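Side-chain contacts in DNA-binding protein reb1 (PDB 5EYB), which binds specific DNA sites in the enhancer and promoter of rRNA transcription and upstream of many RNA polymerase II genes, and helps terminate transcription by RNA polymerase I: residues Ala105-Glu110 / His159-Ala164; Ser143-Lys148 / Lys155-His160. One frame throughout, in Å; residues are numbered along the deposited sequence.

Contact 1: residues Ala105-Glu110 / His159-Ala164; sequences AIISQE and HHVRRA. With nucleotides of chain C; nucleotides of chain B.
I107 of helix 101-116 meets H160 of helix 154-164 through a single methyl group, while the imidazole it touches also holds the DNA backbone. H160 leaves the helix with CG anti to its backbone N (chi1 177°), and this places the ring between I107 and the phosphate of DC16 of chain C. Beyond CG the ring divides its work. On one side, CD2 lies 3.4 Å from I107 CD1, which approaches at a slant; NE2, the next atom round, has the same methyl as its neighbour. On the other side, H160 ND1 donates to OP1 of DC16 of chain C at 2.6 Å with an angle of 154°, and CE1 passes by the same oxygen, which sits at the ring edge in its plane. F99 stacks on the ring, and these neighbours together probably fix its tilt. The apolar side of the contact is completed by I107 CG2, 4.3 Å from V161 CG2.

The neighbouring side chains of this helix carry the contact into the DNA. H159 NE2 donates to O4 of DT18 of chain C at 2.8 Å, a bent bond of 135°, and its CE1 lies 3.3 Å from O4 of DT9 of chain B, so one ring addresses thymines of both strands. R163 lays a face of its guanidinium over C5 of DC16 of chain C, and its NH1 makes a weak 3.3 Å hydrogen bond to OP2 of that nucleotide. A base edge read in the major groove beside a bound phosphate is characteristic of a recognition helix, consistent with the helix-turn-helix relationship of this Myb-associated domain, and here helix 101-116 packs on the back of that helix.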
loop_
_atom_site.group_PDB
_atom_site.type_symbol
_atom_site.label_atom_id
_atom_site.label_comp_id
_atom_site.label_asym_id
_atom_site.label_seq_id
_atom_site.Cartn_x
_atom_site.Cartn_y
_atom_site.Cartn_z
ATOM N N ALA A 105 20.796 6.839 11.131
ATOM C CA ALA A 105 21.837 7.802 11.468
ATOM C C ALA A 105 23.139 7.082 11.807
ATOM O O ALA A 105 24.222 7.509 11.402
ATOM C CB ALA A 105 21.392 8.682 12.622
ATOM N N ILE A 106 23.020 5.986 12.548
ATOM C CA ILE A 106 24.167 5.151 12.892
ATOM C C ILE A 106 24.786 4.533 11.642
ATOM O O ILE A 106 26.009 4.500 11.494
ATOM C CB ILE A 106 23.773 4.027 13.874
ATOM C CG1 ILE A 106 23.364 4.615 15.225
ATOM C CG2 ILE A 106 24.917 3.045 14.060
ATOM C CD1 ILE A 106 22.946 3.574 16.237
ATOM N N ILE A 107 23.935 4.044 10.745
ATOM C CA ILE A 107 24.401 3.458 9.495
ATOM C C ILE A 107 25.134 4.504 8.669
ATOM O O ILE A 107 26.254 4.278 8.211
ATOM C CB ILE A 107 23.242 2.877 8.667
ATOM C CG1 ILE A 107 22.570 1.729 9.420
ATOM C CG2 ILE A 107 23.748 2.393 7.312
ATOM C CD1 ILE A 107 21.365 1.156 8.713
ATOM N N SER A 108 24.494 5.657 8.502
ATOM C CA SER A 108 25.067 6.761 7.745
ATOM C C SER A 108 26.385 7.236 8.350
ATOM O O SER A 108 27.268 7.699 7.633
ATOM C CB SER A 108 24.075 7.923 7.670
ATOM O OG SER A 108 24.584 8.983 6.880
ATOM N N GLN A 109 26.519 7.119 9.668
ATOM C CA GLN A 109 27.762 7.485 10.336
ATOM C C GLN A 109 28.845 6.434 10.090
ATOM O O GLN A 109 30.004 6.769 9.854
ATOM C CB GLN A 109 27.538 7.669 11.839
ATOM N N GLU A 110 28.458 5.165 10.142
ATOM C CA GLU A 110 29.393 4.070 9.907
ATOM C C GLU A 110 29.880 4.044 8.463
ATOM O O GLU A 110 31.068 3.842 8.206
ATOM C CB GLU A 110 28.749 2.729 10.261
ATOM C CG GLU A 110 28.587 2.496 11.749
ATOM C CD GLU A 110 29.915 2.321 12.456
ATOM O OE1 GLU A 110 30.638 1.352 12.138
ATOM O OE2 GLU A 110 30.236 3.156 13.328
ATOM N N HIS A 159 20.177 -6.355 4.269
ATOM C CA HIS A 159 19.268 -6.015 3.173
ATOM C C HIS A 159 19.076 -4.512 3.062
ATOM O O HIS A 159 19.054 -3.955 1.964
ATOM C CB HIS A 159 17.907 -6.685 3.357
ATOM C CG HIS A 159 17.897 -8.146 3.036
ATOM N ND1 HIS A 159 18.554 -8.676 1.947
ATOM C CD2 HIS A 159 17.303 -9.191 3.662
ATOM C CE1 HIS A 159 18.367 -9.983 1.916
ATOM N NE2 HIS A 159 17.611 -10.321 2.946
ATOM N N HIS A 160 18.932 -3.864 4.213
ATOM C CA HIS A 160 18.717 -2.426 4.276
ATOM C C HIS A 160 19.846 -1.651 3.609
ATOM O O HIS A 160 19.600 -0.784 2.773
ATOM C CB HIS A 160 18.579 -1.981 5.728
ATOM C CG HIS A 160 18.421 -0.504 5.891
ATOM N ND1 HIS A 160 17.189 0.116 5.891
ATOM C CD2 HIS A 160 19.338 0.481 6.037
ATOM C CE1 HIS A 160 17.355 1.418 6.043
ATOM N NE2 HIS A 160 18.650 1.665 6.132
ATOM N N VAL A 161 21.080 -1.975 3.986
ATOM C CA VAL A 161 22.255 -1.289 3.467
ATOM C C VAL A 161 22.343 -1.403 1.947
ATOM O O VAL A 161 22.601 -0.415 1.256
ATOM C CB VAL A 161 23.551 -1.843 4.098
ATOM C CG1 VAL A 161 24.777 -1.306 3.374
ATOM C CG2 VAL A 161 23.608 -1.500 5.580
ATOM N N ARG A 162 22.113 -2.607 1.434
ATOM C CA ARG A 162 22.166 -2.854 -0.004
ATOM C C ARG A 162 21.132 -2.022 -0.756
ATOM O O ARG A 162 21.438 -1.425 -1.790
ATOM C CB ARG A 162 21.960 -4.342 -0.294
ATOM C CG ARG A 162 23.175 -5.190 0.031
ATOM C CD ARG A 162 22.826 -6.660 0.128
ATOM N NE ARG A 162 22.273 -7.208 -1.107
ATOM C CZ ARG A 162 22.998 -7.568 -2.162
ATOM N NH1 ARG A 162 24.317 -7.422 -2.149
ATOM N NH2 ARG A 162 22.401 -8.065 -3.238
ATOM N N ARG A 163 19.914 -1.975 -0.225
ATOM C CA ARG A 163 18.843 -1.215 -0.850
ATOM C C ARG A 163 19.132 0.282 -0.774
ATOM O O ARG A 163 18.876 1.019 -1.725
ATOM C CB ARG A 163 17.498 -1.537 -0.194
ATOM C CG ARG A 163 16.296 -1.011 -0.959
ATOM C CD ARG A 163 15.004 -1.698 -0.536
ATOM N NE ARG A 163 14.909 -3.078 -1.016
ATOM C CZ ARG A 163 15.172 -4.151 -0.276
ATOM N NH1 ARG A 163 15.549 -4.014 0.989
ATOM N NH2 ARG A 163 15.056 -5.367 -0.797
ATOM N N ALA A 164 19.689 0.719 0.352
ATOM C CA ALA A 164 19.949 2.137 0.586
ATOM C C ALA A 164 21.207 2.609 -0.127
ATOM O O ALA A 164 21.333 3.786 -0.461
ATOM C CB ALA A 164 20.061 2.415 2.078
ATOM P P DC C 16 14.084 -1.094 4.274
ATOM O OP1 DC C 16 14.672 -0.421 5.451
ATOM O OP2 DC C 16 14.960 -1.564 3.177
ATOM O "O5'" DC C 16 13.251 -2.352 4.779
ATOM C "C5'" DC C 16 12.180 -2.175 5.675
ATOM C "C4'" DC C 16 11.514 -3.502 5.948
ATOM O "O4'" DC C 16 10.845 -3.955 4.741
ATOM C "C3'" DC C 16 12.481 -4.624 6.350
ATOM O "O3'" DC C 16 11.992 -5.325 7.471
ATOM C "C2'" DC C 16 12.522 -5.519 5.122
ATOM C "C1'" DC C 16 11.138 -5.315 4.540
ATOM N N1 DC C 16 11.083 -5.607 3.096
ATOM C C2 DC C 16 10.301 -6.668 2.636
ATOM O O2 DC C 16 9.646 -7.326 3.449
ATOM N N3 DC C 16 10.277 -6.935 1.308
ATOM C C4 DC C 16 11.003 -6.195 0.466
ATOM N N4 DC C 16 10.949 -6.492 -0.837
ATOM C C5 DC C 16 11.814 -5.119 0.923
ATOM C C6 DC C 16 11.832 -4.870 2.234
ATOM P P DT C 18 11.090 -12.966 9.020
ATOM O OP1 DT C 18 10.151 -13.411 10.069
ATOM O OP2 DT C 18 12.506 -12.697 9.355
ATOM O "O5'" DT C 18 11.023 -14.042 7.848
ATOM C "C5'" DT C 18 9.788 -14.301 7.213
ATOM C "C4'" DT C 18 9.961 -15.294 6.086
ATOM O "O4'" DT C 18 10.695 -14.677 4.998
ATOM C "C3'" DT C 18 10.719 -16.566 6.458
ATOM O "O3'" DT C 18 9.982 -17.689 6.005
ATOM C "C2'" DT C 18 12.065 -16.421 5.733
ATOM C "C1'" DT C 18 11.693 -15.554 4.539
ATOM N N1 DT C 18 12.813 -14.719 4.017
ATOM C C2 DT C 18 13.119 -14.766 2.673
ATOM O O2 DT C 18 12.536 -15.479 1.874
ATOM N N3 DT C 18 14.144 -13.947 2.294
ATOM C C4 DT C 18 14.877 -13.099 3.098
ATOM O O4 DT C 18 15.782 -12.401 2.656
ATOM C C5 DT C 18 14.505 -13.089 4.494
ATOM C C7 DT C 18 15.239 -12.203 5.460
ATOM C C6 DT C 18 13.499 -13.888 4.882
ATOM P P DT B 9 24.227 -11.761 -6.048
ATOM O OP1 DT B 9 24.909 -11.934 -7.350
ATOM O OP2 DT B 9 24.089 -10.403 -5.469
ATOM O "O5'" DT B 9 22.781 -12.440 -6.141
ATOM C "C5'" DT B 9 22.676 -13.805 -6.529
ATOM C "C4'" DT B 9 21.252 -14.319 -6.371
ATOM O "O4'" DT B 9 20.939 -14.482 -4.968
ATOM C "C3'" DT B 9 20.154 -13.420 -6.959
ATOM O "O3'" DT B 9 19.413 -14.148 -7.938
ATOM C "C2'" DT B 9 19.283 -13.049 -5.744
ATOM C "C1'" DT B 9 19.583 -14.185 -4.776
ATOM N N1 DT B 9 19.371 -13.840 -3.328
ATOM C C2 DT B 9 18.520 -14.612 -2.572
ATOM O O2 DT B 9 17.912 -15.570 -3.016
ATOM N N3 DT B 9 18.401 -14.223 -1.267
ATOM C C4 DT B 9 19.034 -13.162 -0.649
ATOM O O4 DT B 9 18.859 -12.895 0.534
ATOM C C5 DT B 9 19.913 -12.392 -1.493
ATOM C C7 DT B 9 20.654 -11.217 -0.927
ATOM C C6 DT B 9 20.040 -12.764 -2.779
#

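Contact 2: residues Ser143-Lys148 / Lys155-His160; sequences SNLYKK and KSIYHH. With nucleotides of chain B; nucleotides of chain C.
In the helix-turn-helix-like pairing of helices 136-147 and 154-164, L145 and Y146 of the first helix pack on I157 and Y158 of the second, the DNA-reading helix. The two short segments cross at 121°, and I157 is the apolar centre: its CG2 lies 3.8 Å from L145 CD2, while its CD1 approaches Y146 CD1, the tyrosine and isoleucine side chains running past each other in opposite directions.

The phenol of Y146 continues over the start of Y158, its OH 3.4 Å from Y158 CB, and hydrogen-bonds OP1 of DG7 of chain B at 3.0 Å. A phenylalanine here would keep the ring against I157 but would probably leave that phosphate without its hydroxyl mate. With chi1 at 168°, CG of Y158 lies opposite its own amide nitrogen, which carries the ring away from 143-148 toward the DNA, where Y142, further back on helix 136-147, packs edge-to-face with it; its OH donates to OP2 of DG8 of chain B at 2.8 Å, with the oxygen at the ring edge.

From the same helix, K155 NZ donates to N7 of DG8 of chain B at 3.0 Å, with a weak bond to O6 of that guanine. S156 OG binds OP2 of DT17 of chain C at 2.7 Å, and H159 CD2 lies 3.5 Å from the C7 methyl of the same thymidine, which adds an apolar touch. Hydroxyls thus grip phosphates of both strands while the lysine is likely to recognise the guanine through its major-groove acceptors, so that in this contact hydroxyls take the phosphates and the ammonium the base.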
loop_
_atom_site.group_PDB
_atom_site.type_symbol
_atom_site.label_atom_id
_atom_site.label_comp_id
_atom_site.label_asym_id
_atom_site.label_seq_id
_atom_site.Cartn_x
_atom_site.Cartn_y
_atom_site.Cartn_z
ATOM N N SER A 143 30.169 -6.693 9.735
ATOM C CA SER A 143 30.355 -7.292 11.054
ATOM C C SER A 143 30.299 -6.267 12.183
ATOM O O SER A 143 29.664 -6.498 13.213
ATOM C CB SER A 143 31.686 -8.042 11.110
ATOM O OG SER A 143 31.892 -8.606 12.392
ATOM N N ASN A 144 30.966 -5.137 11.985
ATOM C CA ASN A 144 30.991 -4.084 12.989
ATOM C C ASN A 144 29.664 -3.349 13.072
ATOM O O ASN A 144 29.214 -2.977 14.156
ATOM C CB ASN A 144 32.122 -3.097 12.699
ATOM C CG ASN A 144 33.447 -3.548 13.280
ATOM O OD1 ASN A 144 33.889 -3.041 14.311
ATOM N ND2 ASN A 144 34.082 -4.517 12.629
ATOM N N LEU A 145 29.039 -3.152 11.918
ATOM C CA LEU A 145 27.739 -2.503 11.856
ATOM C C LEU A 145 26.688 -3.304 12.616
ATOM O O LEU A 145 25.832 -2.731 13.284
ATOM C CB LEU A 145 27.307 -2.316 10.402
ATOM C CG LEU A 145 26.005 -1.546 10.180
ATOM C CD1 LEU A 145 26.081 -0.176 10.829
ATOM C CD2 LEU A 145 25.711 -1.420 8.696
ATOM N N TYR A 146 26.759 -4.628 12.517
ATOM C CA TYR A 146 25.804 -5.492 13.203
ATOM C C TYR A 146 25.907 -5.335 14.714
ATOM O O TYR A 146 24.906 -5.418 15.426
ATOM C CB TYR A 146 26.022 -6.960 12.828
ATOM C CG TYR A 146 25.886 -7.265 11.354
ATOM C CD1 TYR A 146 25.049 -6.514 10.536
ATOM C CD2 TYR A 146 26.602 -8.308 10.778
ATOM C CE1 TYR A 146 24.930 -6.796 9.189
ATOM C CE2 TYR A 146 26.490 -8.594 9.437
ATOM C CZ TYR A 146 25.655 -7.837 8.644
ATOM O OH TYR A 146 25.547 -8.126 7.304
ATOM N N LYS A 147 27.122 -5.111 15.203
ATOM C CA LYS A 147 27.353 -5.004 16.639
ATOM C C LYS A 147 26.750 -3.719 17.201
ATOM O O LYS A 147 26.315 -3.681 18.351
ATOM C CB LYS A 147 28.850 -5.065 16.952
ATOM N N LYS A 148 26.715 -2.674 16.382
ATOM C CA LYS A 148 26.193 -1.385 16.822
ATOM C C LYS A 148 24.674 -1.308 16.657
ATOM O O LYS A 148 24.045 -0.322 17.045
ATOM C CB LYS A 148 26.874 -0.248 16.059
ATOM C CG LYS A 148 28.385 -0.225 16.231
ATOM C CD LYS A 148 28.996 1.049 15.671
ATOM C CE LYS A 148 30.511 1.026 15.797
ATOM N NZ LYS A 148 31.118 -0.091 15.018
ATOM N N LYS A 155 20.573 -9.805 9.325
ATOM C CA LYS A 155 20.142 -9.965 7.939
ATOM C C LYS A 155 19.280 -8.788 7.492
ATOM O O LYS A 155 19.303 -8.393 6.323
ATOM C CB LYS A 155 19.375 -11.274 7.764
ATOM C CG LYS A 155 19.261 -11.731 6.321
ATOM C CD LYS A 155 20.639 -11.960 5.716
ATOM C CE LYS A 155 20.556 -12.576 4.325
ATOM N NZ LYS A 155 21.905 -12.940 3.804
ATOM N N SER A 156 18.515 -8.240 8.429
ATOM C CA SER A 156 17.690 -7.069 8.169
ATOM C C SER A 156 18.565 -5.878 7.811
ATOM O O SER A 156 18.277 -5.131 6.869
ATOM C CB SER A 156 16.822 -6.743 9.387
ATOM O OG SER A 156 16.150 -5.506 9.225
ATOM N N ILE A 157 19.637 -5.710 8.578
ATOM C CA ILE A 157 20.591 -4.634 8.358
ATOM C C ILE A 157 21.313 -4.812 7.024
ATOM O O ILE A 157 21.548 -3.845 6.301
ATOM C CB ILE A 157 21.620 -4.569 9.503
ATOM C CG1 ILE A 157 20.902 -4.590 10.857
ATOM C CG2 ILE A 157 22.506 -3.338 9.372
ATOM C CD1 ILE A 157 21.830 -4.714 12.042
ATOM N N TYR A 158 21.651 -6.058 6.706
ATOM C CA TYR A 158 22.317 -6.388 5.454
ATOM C C TYR A 158 21.465 -6.014 4.235
ATOM O O TYR A 158 21.970 -5.419 3.281
ATOM C CB TYR A 158 22.666 -7.878 5.429
ATOM C CG TYR A 158 23.096 -8.408 4.074
ATOM C CD1 TYR A 158 24.398 -8.239 3.619
ATOM C CD2 TYR A 158 22.202 -9.096 3.261
ATOM C CE1 TYR A 158 24.790 -8.726 2.391
ATOM C CE2 TYR A 158 22.585 -9.587 2.035
ATOM C CZ TYR A 158 23.881 -9.404 1.603
ATOM O OH TYR A 158 24.261 -9.893 0.373
ATOM N N HIS A 159 20.177 -6.355 4.269
ATOM C CA HIS A 159 19.268 -6.015 3.173
ATOM C C HIS A 159 19.076 -4.512 3.062
ATOM O O HIS A 159 19.054 -3.955 1.964
ATOM C CB HIS A 159 17.907 -6.685 3.357
ATOM C CG HIS A 159 17.897 -8.146 3.036
ATOM N ND1 HIS A 159 18.554 -8.676 1.947
ATOM C CD2 HIS A 159 17.303 -9.191 3.662
ATOM C CE1 HIS A 159 18.367 -9.983 1.916
ATOM N NE2 HIS A 159 17.611 -10.321 2.946
ATOM N N HIS A 160 18.932 -3.864 4.213
ATOM C CA HIS A 160 18.717 -2.426 4.276
ATOM C C HIS A 160 19.846 -1.651 3.609
ATOM O O HIS A 160 19.600 -0.784 2.773
ATOM C CB HIS A 160 18.579 -1.981 5.728
ATOM C CG HIS A 160 18.421 -0.504 5.891
ATOM N ND1 HIS A 160 17.189 0.116 5.891
ATOM C CD2 HIS A 160 19.338 0.481 6.037
ATOM C CE1 HIS A 160 17.355 1.418 6.043
ATOM N NE2 HIS A 160 18.650 1.665 6.132
ATOM P P DG B 7 27.184 -11.028 6.238
ATOM O OP1 DG B 7 27.899 -9.817 6.690
ATOM O OP2 DG B 7 25.742 -11.172 6.528
ATOM O "O5'" DG B 7 27.371 -11.173 4.656
ATOM C "C5'" DG B 7 28.658 -11.458 4.122
ATOM C "C4'" DG B 7 28.540 -12.188 2.798
ATOM O "O4'" DG B 7 27.969 -13.499 3.027
ATOM C "C3'" DG B 7 27.653 -11.498 1.756
ATOM O "O3'" DG B 7 28.309 -11.455 0.501
ATOM C "C2'" DG B 7 26.401 -12.366 1.700
ATOM C "C1'" DG B 7 26.922 -13.734 2.120
ATOM N N9 DG B 7 25.905 -14.528 2.794
ATOM C C8 DG B 7 25.411 -14.333 4.063
ATOM N N7 DG B 7 24.484 -15.185 4.395
ATOM C C5 DG B 7 24.344 -15.991 3.273
ATOM C C6 DG B 7 23.489 -17.093 3.042
ATOM O O6 DG B 7 22.652 -17.589 3.810
ATOM N N1 DG B 7 23.669 -17.630 1.767
ATOM C C2 DG B 7 24.565 -17.160 0.837
ATOM N N2 DG B 7 24.596 -17.808 -0.338
ATOM N N3 DG B 7 25.375 -16.128 1.042
ATOM C C4 DG B 7 25.211 -15.596 2.277
ATOM P P DG B 8 27.714 -10.552 -0.688
ATOM O OP1 DG B 8 28.828 -10.288 -1.625
ATOM O OP2 DG B 8 26.961 -9.423 -0.100
ATOM O "O5'" DG B 8 26.665 -11.514 -1.411
ATOM C "C5'" DG B 8 27.111 -12.735 -1.969
ATOM C "C4'" DG B 8 26.098 -13.300 -2.950
ATOM O "O4'" DG B 8 25.210 -14.223 -2.270
ATOM C "C3'" DG B 8 25.205 -12.281 -3.650
ATOM O "O3'" DG B 8 25.007 -12.693 -4.999
ATOM C "C2'" DG B 8 23.908 -12.341 -2.838
ATOM C "C1'" DG B 8 23.865 -13.804 -2.409
ATOM N N9 DG B 8 23.202 -14.030 -1.127
ATOM C C8 DG B 8 23.419 -13.348 0.047
ATOM N N7 DG B 8 22.699 -13.785 1.042
ATOM C C5 DG B 8 21.963 -14.831 0.497
ATOM C C6 DG B 8 21.008 -15.687 1.100
ATOM O O6 DG B 8 20.611 -15.691 2.272
ATOM N N1 DG B 8 20.502 -16.611 0.196
ATOM C C2 DG B 8 20.866 -16.700 -1.124
ATOM N N2 DG B 8 20.263 -17.660 -1.840
ATOM N N3 DG B 8 21.760 -15.905 -1.704
ATOM C C4 DG B 8 22.265 -14.997 -0.835
ATOM P P DT C 17 12.850 -6.529 8.098
ATOM O OP1 DT C 17 12.658 -6.493 9.563
ATOM O OP2 DT C 17 14.224 -6.502 7.543
ATOM O "O5'" DT C 17 12.125 -7.828 7.533
ATOM C "C5'" DT C 17 10.755 -8.037 7.790
ATOM C "C4'" DT C 17 10.355 -9.451 7.419
ATOM O "O4'" DT C 17 10.395 -9.607 5.975
ATOM C "C3'" DT C 17 11.251 -10.552 7.989
ATOM O "O3'" DT C 17 10.445 -11.653 8.363
ATOM C "C2'" DT C 17 12.161 -10.898 6.811
ATOM C "C1'" DT C 17 11.212 -10.707 5.636
ATOM N N1 DT C 17 11.894 -10.402 4.343
ATOM C C2 DT C 17 11.688 -11.230 3.260
ATOM O O2 DT C 17 10.980 -12.222 3.298
ATOM N N3 DT C 17 12.343 -10.854 2.122
ATOM C C4 DT C 17 13.167 -9.756 1.954
ATOM O O4 DT C 17 13.711 -9.503 0.884
ATOM C C5 DT C 17 13.343 -8.928 3.121
ATOM C C7 DT C 17 14.218 -7.710 3.053
ATOM C C6 DT C 17 12.701 -9.285 4.249
#

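How the contacts relate
Contacts 1 and 2 have centres about 8 Å apart and share helix 154-164, with H159 and H160 common to both. Along the chain, 105-110 on helix 101-116 comes first, then 143-148 on helix 136-147, and both contacts end on overlapping parts of helix 154-164. They also join directly: V161 CG2 lies 3.8 Å from L145 CD2, E110 CG packs on L145 CD1, and E110 OE1 forms a long, weak ion pair with K148 NZ. Two helices thus back the same DNA-reading helix from neighbouring directions, a continuous core within one Myb-associated domain that presents this helix to both DNA strands.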